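ATP synthase subunit s, mitochondrial (Bos taurus, PDB 3E4G) helps regulate the mitochondrial ATP synthase, being needed for its proton conduction and favouring ATP synthesis by blocking a proton leak through an alternative exit pathway. Local coordinates at residues A[9-17]-A[28-36]; A[63-74]-A[87-98]. The protein carries 1 engineered substitution. All coordinates share one frame; numbering follows the deposited sequence.

Contact 1: A[9-17]-A[28-36]. With MG (magnesium ion), chain B.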
loop_
_atom_site.group_PDB
_atom_site.type_symbol
_atom_site.label_atom_id
_atom_site.label_comp_id
_atom_site.label_asym_id
_atom_site.label_seq_id
_atom_site.Cartn_x
_atom_site.Cartn_y
_atom_site.Cartn_z
ATOM N N VAL A 9 -7.549 15.360 -5.651
ATOM C CA VAL A 9 -8.863 14.818 -5.949
ATOM C C VAL A 9 -8.753 13.373 -6.486
ATOM O O VAL A 9 -9.710 12.610 -6.325
ATOM C CB VAL A 9 -9.660 15.741 -6.871
ATOM C CG1 VAL A 9 -9.276 15.668 -8.294
ATOM C CG2 VAL A 9 -11.078 15.726 -6.562
ATOM N N PHE A 10 -7.653 13.025 -7.121
ATOM C CA PHE A 10 -7.439 11.601 -7.472
ATOM C C PHE A 10 -7.408 10.734 -6.223
ATOM O O PHE A 10 -7.798 9.550 -6.252
ATOM C CB PHE A 10 -6.183 11.415 -8.315
ATOM C CG PHE A 10 -6.463 11.478 -9.800
ATOM C CD1 PHE A 10 -6.219 10.381 -10.623
ATOM C CD2 PHE A 10 -7.001 12.644 -10.403
ATOM C CE1 PHE A 10 -6.484 10.362 -11.965
ATOM C CE2 PHE A 10 -7.267 12.655 -11.760
ATOM C CZ PHE A 10 -6.987 11.549 -12.569
ATOM N N ASN A 11 -6.863 11.267 -5.162
ATOM C CA ASN A 11 -6.683 10.518 -3.893
ATOM C C ASN A 11 -7.858 10.607 -2.954
ATOM O O ASN A 11 -8.045 9.692 -2.129
ATOM C CB ASN A 11 -5.385 10.957 -3.200
ATOM C CG ASN A 11 -4.193 10.290 -3.826
ATOM O OD1 ASN A 11 -3.440 10.937 -4.649
ATOM N ND2 ASN A 11 -3.962 9.063 -3.513
ATOM N N LYS A 12 -8.648 11.675 -2.987
ATOM C CA LYS A 12 -9.637 11.909 -1.948
ATOM C C LYS A 12 -10.684 10.814 -1.896
ATOM O O LYS A 12 -11.217 10.401 -2.940
ATOM C CB LYS A 12 -10.305 13.288 -2.193
ATOM C CG LYS A 12 -11.347 13.640 -1.141
ATOM C CD LYS A 12 -11.902 15.064 -1.345
ATOM C CE LYS A 12 -12.986 15.433 -0.447
ATOM N NZ LYS A 12 -12.575 15.440 0.903
ATOM N N VAL A 13 -11.014 10.366 -0.701
ATOM C CA VAL A 13 -12.050 9.357 -0.503
ATOM C C VAL A 13 -13.412 9.949 -0.732
ATOM O O VAL A 13 -13.751 11.051 -0.256
ATOM C CB VAL A 13 -11.970 8.764 0.926
ATOM C CG1 VAL A 13 -13.153 7.809 1.186
ATOM C CG2 VAL A 13 -10.710 8.016 1.119
ATOM N N ASP A 14 -14.230 9.244 -1.462
ATOM C CA ASP A 14 -15.691 9.542 -1.550
ATOM C C ASP A 14 -16.444 8.485 -0.724
ATOM O O ASP A 14 -16.536 7.308 -1.099
ATOM C CB ASP A 14 -16.103 9.554 -2.970
ATOM C CG ASP A 14 -17.540 10.023 -3.156
ATOM O OD1 ASP A 14 -17.871 10.728 -4.170
ATOM O OD2 ASP A 14 -18.364 9.756 -2.282
ATOM N N HIS A 15 -16.850 8.897 0.469
ATOM C CA HIS A 15 -17.473 7.943 1.403
ATOM C C HIS A 15 -18.806 7.445 0.908
ATOM O O HIS A 15 -19.263 6.377 1.286
ATOM C CB HIS A 15 -17.556 8.530 2.814
ATOM C CG HIS A 15 -16.206 8.655 3.500
ATOM N ND1 HIS A 15 -15.514 7.579 4.026
ATOM C CD2 HIS A 15 -15.355 9.706 3.560
ATOM C CE1 HIS A 15 -14.347 7.993 4.487
ATOM N NE2 HIS A 15 -14.230 9.290 4.242
ATOM N N ASP A 16 -19.474 8.242 0.067
ATOM C CA ASP A 16 -20.716 7.785 -0.565
ATOM C C ASP A 16 -20.417 6.609 -1.457
ATOM O O ASP A 16 -21.202 5.628 -1.525
ATOM C CB ASP A 16 -21.384 8.904 -1.340
ATOM C CG ASP A 16 -21.942 10.014 -0.478
ATOM O OD1 ASP A 16 -22.248 9.754 0.705
ATOM O OD2 ASP A 16 -21.971 11.119 -1.032
ATOM N N ARG A 17 -19.295 6.656 -2.153
ATOM C CA ARG A 17 -18.960 5.620 -3.007
ATOM C C ARG A 17 -18.666 4.296 -2.217
ATOM O O ARG A 17 -19.107 3.163 -2.579
ATOM C CB ARG A 17 -17.741 5.949 -3.898
ATOM C CG ARG A 17 -17.389 4.921 -4.918
ATOM C CD ARG A 17 -18.523 4.736 -5.930
ATOM N NE ARG A 17 -18.125 3.865 -7.019
ATOM C CZ ARG A 17 -19.000 3.393 -7.909
ATOM N NH1 ARG A 17 -20.305 3.783 -7.858
ATOM N NH2 ARG A 17 -18.637 2.569 -8.824
ATOM N N SER A 28 -10.362 -0.238 -5.207
ATOM C CA SER A 28 -9.894 -0.644 -6.518
ATOM C C SER A 28 -9.943 0.535 -7.495
ATOM O O SER A 28 -9.043 0.731 -8.300
ATOM C CB SER A 28 -10.773 -1.769 -7.100
ATOM O OG SER A 28 -10.692 -2.971 -6.319
ATOM N N GLU A 29 -11.036 1.276 -7.422
ATOM C CA GLU A 29 -11.212 2.473 -8.301
ATOM C C GLU A 29 -10.114 3.495 -7.992
ATOM O O GLU A 29 -9.496 4.082 -8.904
ATOM C CB GLU A 29 -12.582 3.060 -8.101
ATOM C CG GLU A 29 -13.686 2.176 -8.722
ATOM C CD GLU A 29 -15.067 2.488 -8.348
ATOM O OE1 GLU A 29 -15.325 3.363 -7.530
ATOM O OE2 GLU A 29 -15.967 1.801 -8.964
ATOM N N TRP A 30 -9.892 3.796 -6.722
ATOM C CA TRP A 30 -8.822 4.711 -6.297
ATOM C C TRP A 30 -7.468 4.253 -6.838
ATOM O O TRP A 30 -6.717 5.020 -7.460
ATOM C CB TRP A 30 -8.792 4.808 -4.762
ATOM C CG TRP A 30 -7.546 5.397 -4.218
ATOM C CD1 TRP A 30 -6.989 6.623 -4.454
ATOM C CD2 TRP A 30 -6.630 4.733 -3.323
ATOM N NE1 TRP A 30 -5.823 6.776 -3.759
ATOM C CE2 TRP A 30 -5.574 5.615 -3.043
ATOM C CE3 TRP A 30 -6.637 3.455 -2.713
ATOM C CZ2 TRP A 30 -4.491 5.276 -2.222
ATOM C CZ3 TRP A 30 -5.590 3.122 -1.889
ATOM C CH2 TRP A 30 -4.526 3.991 -1.661
ATOM N N LEU A 31 -7.141 2.984 -6.602
ATOM C CA LEU A 31 -5.810 2.501 -7.019
ATOM C C LEU A 31 -5.661 2.578 -8.520
ATOM O O LEU A 31 -4.658 3.100 -9.032
ATOM C CB LEU A 31 -5.592 1.092 -6.463
ATOM C CG LEU A 31 -5.260 1.159 -4.955
ATOM C CD1 LEU A 31 -5.581 -0.148 -4.225
ATOM C CD2 LEU A 31 -3.811 1.545 -4.710
ATOM N N LEU A 32 -6.640 2.067 -9.272
ATOM C CA LEU A 32 -6.427 2.049 -10.720
ATOM C C LEU A 32 -6.466 3.484 -11.301
ATOM O O LEU A 32 -5.684 3.781 -12.209
ATOM C CB LEU A 32 -7.369 1.119 -11.472
ATOM C CG LEU A 32 -6.875 -0.338 -11.555
ATOM C CD1 LEU A 32 -6.750 -1.044 -10.177
ATOM C CD2 LEU A 32 -7.867 -1.125 -12.448
ATOM N N ARG A 33 -7.310 4.380 -10.787
ATOM C CA ARG A 33 -7.313 5.747 -11.351
ATOM C C ARG A 33 -5.984 6.433 -11.076
ATOM O O ARG A 33 -5.582 7.346 -11.817
ATOM C CB ARG A 33 -8.531 6.588 -10.874
ATOM C CG ARG A 33 -8.447 7.081 -9.454
ATOM C CD ARG A 33 -9.838 7.372 -8.926
ATOM N NE ARG A 33 -9.766 8.026 -7.622
ATOM C CZ ARG A 33 -10.668 7.906 -6.655
ATOM N NH1 ARG A 33 -11.772 7.174 -6.859
ATOM N NH2 ARG A 33 -10.459 8.503 -5.487
ATOM N N CYS A 34 -5.277 6.016 -9.996
ATOM C CA CYS A 34 -3.995 6.555 -9.624
ATOM C C CYS A 34 -2.823 5.770 -10.214
ATOM O O CYS A 34 -1.667 5.991 -9.802
ATOM C CB CYS A 34 -3.863 6.633 -8.089
ATOM S SG CYS A 34 -4.914 7.864 -7.326
ATOM N N GLY A 35 -3.068 4.901 -11.202
ATOM C CA GLY A 35 -1.965 4.212 -11.869
ATOM C C GLY A 35 -1.404 3.033 -11.112
ATOM O O GLY A 35 -0.246 2.638 -11.377
ATOM N N ALA A 36 -2.160 2.447 -10.188
ATOM C CA ALA A 36 -1.814 1.227 -9.523
ATOM C C ALA A 36 -2.661 0.060 -10.084
ATOM O O ALA A 36 -3.575 0.255 -10.930
ATOM C CB ALA A 36 -1.956 1.378 -8.007
HETATM MG MG MG B . 1.294 1.559 -12.584
HETATM O O HOH W 1 -13.095 7.586 -3.779
HETATM O O HOH W 2 1.639 3.716 -13.833
HETATM O O HOH W 3 2.963 0.443 -13.850
HETATM O O HOH W 4 -0.416 1.052 -14.203
#
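F10 and R33 hold each other in both directions. The guanidinium of R33 lies side-on against the carbonyl of F10 and grips its oxygen twice, from NE at 2.8 Å and from NH2 at 3.0 Å; both nitrogens approach from one face of the carbonyl plane, yet F10 O stays within the plane of the guanidinium. A cation suits this place, since F10 O belongs to the last turn of helix 2-11, whose C-terminal dipole probably favours positive charge. R33 reaches it with CG set between its backbone N and carbonyl carbon (chi1 75°) and the chain extended from there to NE. In return, the F10 ring presents its edge to the R33 carbonyl, CE1 lying 3.2 Å from R33 O, while F10 CB packs on C34 SG. Water 1 joins R33 NH2 to D14 N.

Farther along, the R17 guanidinium and E29 carboxylate, nearly coplanar, meet through two bonds: NE to OE1 (2.9 Å) and NH2 to OE2 (2.8 Å, 178°), each using a syn lone pair. A carboxylate suits buried E29, since both R17 and R25 pair with it. A leucine in place of R17 would probably leave OE1 without this donor and OE2 reliant on R25. Just beyond R33, helix 23-33 ends in a Schellman motif, with positive-phi G35 turning its carbonyl to the magnesium ion that bridges the N-terminal domain and the leucine-rich repeats.

Contact 2: A[63-74]-A[87-98]. With MG (magnesium ion), chain B.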
loop_
_atom_site.group_PDB
_atom_site.type_symbol
_atom_site.label_atom_id
_atom_site.label_comp_id
_atom_site.label_asym_id
_atom_site.label_seq_id
_atom_site.Cartn_x
_atom_site.Cartn_y
_atom_site.Cartn_z
ATOM N N ILE A 63 -9.732 -7.456 -2.432
ATOM C CA ILE A 63 -8.321 -7.257 -2.767
ATOM C C ILE A 63 -7.420 -8.164 -1.953
ATOM O O ILE A 63 -7.478 -8.131 -0.702
ATOM C CB ILE A 63 -7.926 -5.770 -2.590
ATOM C CG1 ILE A 63 -8.760 -4.872 -3.517
ATOM C CG2 ILE A 63 -6.423 -5.592 -2.802
ATOM C CD1 ILE A 63 -8.604 -3.358 -3.197
ATOM N N GLN A 64 -6.567 -8.908 -2.626
ATOM C CA GLN A 64 -5.504 -9.675 -1.993
ATOM C C GLN A 64 -4.158 -8.993 -2.113
ATOM O O GLN A 64 -3.328 -9.035 -1.196
ATOM C CB GLN A 64 -5.417 -11.115 -2.616
ATOM C CG GLN A 64 -4.351 -11.948 -1.936
ATOM C CD GLN A 64 -4.483 -13.451 -2.316
ATOM O OE1 GLN A 64 -4.908 -13.755 -3.428
ATOM N NE2 GLN A 64 -4.121 -14.332 -1.397
ATOM N N ALA A 65 -3.865 -8.425 -3.302
ATOM C CA ALA A 65 -2.558 -7.851 -3.590
ATOM C C ALA A 65 -2.753 -6.517 -4.300
ATOM O O ALA A 65 -3.657 -6.331 -5.103
ATOM C CB ALA A 65 -1.732 -8.808 -4.461
ATOM N N ILE A 66 -1.818 -5.605 -3.999
ATOM C CA ILE A 66 -1.749 -4.276 -4.596
ATOM C C ILE A 66 -0.375 -4.094 -5.169
ATOM O O ILE A 66 0.623 -4.399 -4.508
ATOM C CB ILE A 66 -2.038 -3.183 -3.546
ATOM C CG1 ILE A 66 -3.478 -3.354 -3.018
ATOM C CG2 ILE A 66 -1.779 -1.782 -4.120
ATOM C CD1 ILE A 66 -3.769 -2.518 -1.759
ATOM N N ASP A 67 -0.294 -3.576 -6.412
ATOM C CA ASP A 67 0.979 -3.272 -7.043
ATOM C C ASP A 67 0.890 -1.848 -7.560
ATOM O O ASP A 67 0.255 -1.609 -8.610
ATOM C CB ASP A 67 1.303 -4.253 -8.177
ATOM C CG ASP A 67 2.588 -3.956 -8.857
ATOM O OD1 ASP A 67 3.208 -2.904 -8.564
ATOM O OD2 ASP A 67 2.987 -4.835 -9.678
ATOM N N ALA A 68 1.403 -0.903 -6.785
ATOM C CA ALA A 68 1.391 0.515 -7.140
ATOM C C ALA A 68 2.760 0.868 -7.654
ATOM O O ALA A 68 3.683 1.140 -6.863
ATOM C CB ALA A 68 0.997 1.348 -5.912
ATOM N N THR A 69 2.919 0.826 -8.976
ATOM C CA THR A 69 4.177 1.191 -9.641
ATOM C C THR A 69 3.918 2.414 -10.474
ATOM O O THR A 69 2.977 2.454 -11.261
ATOM C CB THR A 69 4.684 -0.006 -10.497
ATOM O OG1 THR A 69 4.994 -1.099 -9.602
ATOM C CG2 THR A 69 5.967 0.365 -11.265
ATOM N N ASP A 70 4.779 3.433 -10.330
ATOM C CA ASP A 70 4.615 4.668 -11.111
ATOM C C ASP A 70 3.200 5.208 -10.886
ATOM O O ASP A 70 2.486 5.576 -11.812
ATOM C CB ASP A 70 4.914 4.440 -12.587
ATOM C CG ASP A 70 6.402 4.316 -12.857
ATOM O OD1 ASP A 70 7.109 5.267 -12.443
ATOM O OD2 ASP A 70 6.853 3.390 -13.525
ATOM N N SER A 71 2.807 5.315 -9.614
ATOM C CA SER A 71 1.459 5.679 -9.192
ATOM C C SER A 71 1.490 7.015 -8.459
ATOM O O SER A 71 2.484 7.361 -7.800
ATOM C CB SER A 71 0.927 4.583 -8.293
ATOM O OG SER A 71 -0.299 4.905 -7.672
ATOM N N CYS A 72 0.359 7.725 -8.490
ATOM C CA CYS A 72 0.226 9.025 -7.769
ATOM C C CYS A 72 -0.462 8.904 -6.459
ATOM O O CYS A 72 -0.848 9.951 -5.878
ATOM C CB CYS A 72 -0.474 10.077 -8.705
ATOM S SG CYS A 72 -2.196 9.694 -9.040
ATOM N N ILE A 73 -0.578 7.710 -5.882
ATOM C CA ILE A 73 -1.184 7.584 -4.559
ATOM C C ILE A 73 -0.350 8.345 -3.535
ATOM O O ILE A 73 0.877 8.423 -3.561
ATOM C CB ILE A 73 -1.377 6.119 -4.158
ATOM C CG1 ILE A 73 -0.042 5.339 -4.122
ATOM C CG2 ILE A 73 -2.427 5.461 -5.038
ATOM C CD1 ILE A 73 -0.282 3.844 -3.717
ATOM N N MET A 74 -1.096 8.893 -2.544
ATOM C CA MET A 74 -0.432 9.640 -1.429
ATOM C C MET A 74 -1.359 9.794 -0.297
ATOM O O MET A 74 -2.554 9.959 -0.496
ATOM C CB MET A 74 0.199 10.818 -1.844
ATOM C CG MET A 74 -0.710 11.658 -2.255
ATOM S SD MET A 74 0.104 13.249 -2.832
ATOM C CE MET A 74 1.333 13.556 -1.620
ATOM N N VAL A 87 -6.247 -7.787 2.613
ATOM C CA VAL A 87 -5.023 -7.407 1.853
ATOM C C VAL A 87 -3.804 -8.068 2.459
ATOM O O VAL A 87 -3.477 -7.856 3.631
ATOM C CB VAL A 87 -4.884 -5.873 1.824
ATOM C CG1 VAL A 87 -3.588 -5.520 1.057
ATOM C CG2 VAL A 87 -6.098 -5.201 1.233
ATOM N N GLU A 88 -3.115 -8.847 1.644
ATOM C CA GLU A 88 -1.968 -9.599 2.098
ATOM C C GLU A 88 -0.629 -9.126 1.542
ATOM O O GLU A 88 0.402 -9.377 2.171
ATOM C CB GLU A 88 -2.144 -11.106 1.744
ATOM C CG GLU A 88 -3.307 -11.662 2.490
ATOM C CD GLU A 88 -3.633 -13.073 2.203
ATOM O OE1 GLU A 88 -3.141 -13.665 1.237
ATOM O OE2 GLU A 88 -4.585 -13.606 2.862
ATOM N N LYS A 89 -0.634 -8.511 0.356
ATOM C CA LYS A 89 0.577 -8.115 -0.360
ATOM C C LYS A 89 0.419 -6.685 -0.840
ATOM O O LYS A 89 -0.582 -6.354 -1.490
ATOM C CB LYS A 89 0.810 -9.006 -1.583
ATOM C CG LYS A 89 1.078 -10.470 -1.285
ATOM C CD LYS A 89 1.126 -11.306 -2.573
ATOM C CE LYS A 89 1.722 -12.634 -2.398
ATOM N NZ LYS A 89 1.597 -13.529 -3.576
ATOM N N ILE A 90 1.436 -5.841 -0.555
ATOM C CA ILE A 90 1.487 -4.494 -1.109
ATOM C C ILE A 90 2.872 -4.240 -1.648
ATOM O O ILE A 90 3.875 -4.424 -0.960
ATOM C CB ILE A 90 1.153 -3.411 -0.048
ATOM C CG1 ILE A 90 -0.265 -3.602 0.493
ATOM C CG2 ILE A 90 1.335 -1.996 -0.655
ATOM C CD1 ILE A 90 -0.608 -2.638 1.634
ATOM N N ARG A 91 2.938 -3.772 -2.896
ATOM C CA ARG A 91 4.181 -3.299 -3.512
ATOM C C ARG A 91 3.982 -1.817 -3.843
ATOM O O ARG A 91 2.990 -1.452 -4.498
ATOM C CB ARG A 91 4.472 -4.099 -4.784
ATOM C CG ARG A 91 5.713 -3.724 -5.449
ATOM C CD ARG A 91 5.962 -4.840 -6.530
ATOM N NE ARG A 91 7.245 -4.734 -7.043
ATOM C CZ ARG A 91 7.423 -3.976 -8.214
ATOM N NH1 ARG A 91 6.379 -3.412 -8.754
ATOM N NH2 ARG A 91 8.594 -3.983 -8.799
ATOM N N LEU A 92 4.921 -1.018 -3.396
ATOM C CA LEU A 92 4.989 0.441 -3.688
ATOM C C LEU A 92 6.327 0.626 -4.434
ATOM O O LEU A 92 7.394 0.430 -3.821
ATOM C CB LEU A 92 4.980 1.263 -2.385
ATOM C CG LEU A 92 3.795 1.008 -1.472
ATOM C CD1 LEU A 92 3.942 1.778 -0.153
ATOM C CD2 LEU A 92 2.460 1.260 -2.128
ATOM N N CYS A 93 6.272 0.957 -5.704
ATOM C CA CYS A 93 7.477 1.062 -6.534
ATOM C C CYS A 93 7.383 2.337 -7.340
ATOM O O CYS A 93 6.414 2.555 -8.072
ATOM C CB CYS A 93 7.563 -0.181 -7.453
ATOM S SG CYS A 93 8.958 -0.145 -8.573
ATOM N N LYS A 94 8.396 3.204 -7.214
ATOM C CA LYS A 94 8.416 4.452 -8.003
ATOM C C LYS A 94 7.091 5.209 -7.759
ATOM O O LYS A 94 6.442 5.727 -8.669
ATOM C CB LYS A 94 8.630 4.175 -9.493
ATOM C CG LYS A 94 9.988 3.605 -9.784
ATOM C CD LYS A 94 10.250 3.253 -11.281
ATOM C CE LYS A 94 9.558 1.999 -11.709
ATOM N NZ LYS A 94 10.158 1.442 -13.028
ATOM N N CYS A 95 6.722 5.284 -6.457
ATOM C CA CYS A 95 5.569 6.097 -5.993
ATOM C C CYS A 95 6.173 7.375 -5.452
ATOM O O CYS A 95 6.609 7.463 -4.304
ATOM C CB CYS A 95 4.727 5.384 -4.973
ATOM S SG CYS A 95 3.841 3.964 -5.625
ATOM N N HIS A 96 6.301 8.384 -6.322
ATOM C CA HIS A 96 7.104 9.570 -6.000
ATOM C C HIS A 96 6.483 10.452 -4.962
ATOM O O HIS A 96 7.184 11.313 -4.401
ATOM C CB HIS A 96 7.487 10.266 -7.268
ATOM C CG HIS A 96 8.279 9.374 -8.224
ATOM N ND1 HIS A 96 9.376 8.649 -7.853
ATOM C CD2 HIS A 96 7.979 9.015 -9.494
ATOM C CE1 HIS A 96 9.778 7.947 -8.900
ATOM N NE2 HIS A 96 8.964 8.174 -9.916
ATOM N N TYR A 97 5.200 10.300 -4.666
ATOM C CA TYR A 97 4.514 11.149 -3.700
ATOM C C TYR A 97 4.424 10.516 -2.346
ATOM O O TYR A 97 4.020 11.229 -1.399
ATOM C CB TYR A 97 3.146 11.523 -4.199
ATOM C CG TYR A 97 3.141 12.239 -5.501
ATOM C CD1 TYR A 97 3.205 13.563 -5.532
ATOM C CD2 TYR A 97 2.866 11.586 -6.667
ATOM C CE1 TYR A 97 3.209 14.246 -6.768
ATOM C CE2 TYR A 97 2.853 12.188 -7.894
ATOM C CZ TYR A 97 3.047 13.495 -7.939
ATOM O OH TYR A 97 3.003 14.217 -9.126
ATOM N N ILE A 98 4.702 9.228 -2.193
ATOM C CA ILE A 98 4.660 8.501 -0.888
ATOM C C ILE A 98 5.654 9.163 0.049
ATOM O O ILE A 98 6.775 9.535 -0.394
ATOM C CB ILE A 98 4.894 6.944 -1.107
ATOM C CG1 ILE A 98 3.739 6.368 -1.884
ATOM C CG2 ILE A 98 5.241 6.185 0.222
ATOM C CD1 ILE A 98 3.414 4.913 -1.903
HETATM MG MG MG B . 1.294 1.559 -12.584
HETATM O O HOH W 5 9.430 6.679 -12.451
HETATM O O HOH W 6 5.952 7.651 -11.472
HETATM O O HOH W 7 9.173 3.276 -14.776
HETATM O O HOH W 2 1.639 3.716 -13.833
HETATM O O HOH W 8 3.103 8.293 -5.222
HETATM O O HOH W 9 4.883 8.353 -8.889
HETATM O O HOH W 3 2.963 0.443 -13.850
HETATM O O HOH W 4 -0.416 1.052 -14.203
#
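I66 and A68 sit in a parallel ladder with I90 and L92, the strands running 7° apart. Backbone bonds alternate across it, from I66 N to K89 O, R91 N to I66 O, A68 N to R91 O and C93 N to A68 O (2.8 Å). The face carrying these four side chains is the tightly packed one. I66 CD1 rests against V87 CG1 at 4.1 Å, and A68 CB touches both L92 CD2 and C95 SG, the latter at 3.9 Å. I73 extends the same layer: its CG1 stands between backbone N and carbonyl carbon (chi1 60°), and CD1 touches L92 CD2, the side chains crossing at about a right angle.

The other face is mixed: A65 and C93 stand among D67, T69, K89 and R91. D67 OD1 accepts from T69 OG1 at 2.7 Å and, in the R91 conformer described here, from NH1 at 3.2 Å, the carboxylate and guanidinium planes being almost perpendicular.

Separately, where the ladder begins, Q64 NE2 donates to E88 OE1 (2.9 Å, 172°) from above the carboxylate plane. Past the strands the contact loosens and water takes over. D70 and K94 form a long salt bridge (OD2 to NZ 3.9 Å), better joined through water 7, while water 8 links S71 O and I73 O to Y97 N. M74 SD lies obliquely by the Y97 ring in a Met-aromatic contact.

Aliphatic side chains on one face and a mixed other suggest that apolar packing and backbone bonds do most to join these repeats, with polar pairs trimming the wetter side.

The magnesium ion ties the two contacts together, although their centres lie about 13 Å apart. Contact 1 supplies G35 O, 2.2 Å from the metal, and contact 2 supplies T69 O at 2.3 Å; three waters complete the ligands, and one of them, water 2, also donates to D70 O. Near the metal site, C34 O of contact 1 probably accepts hydrogen bonds from S71 OG (2.8 Å) and C72 N (3.0 Å) of contact 2. The end of helix 23-33 is thus joined to that of strand 63-69 by the metal, and to the following loop through S71 and C72. W30 and C34 also pack on I73, seating the N-terminal domain against the repeats.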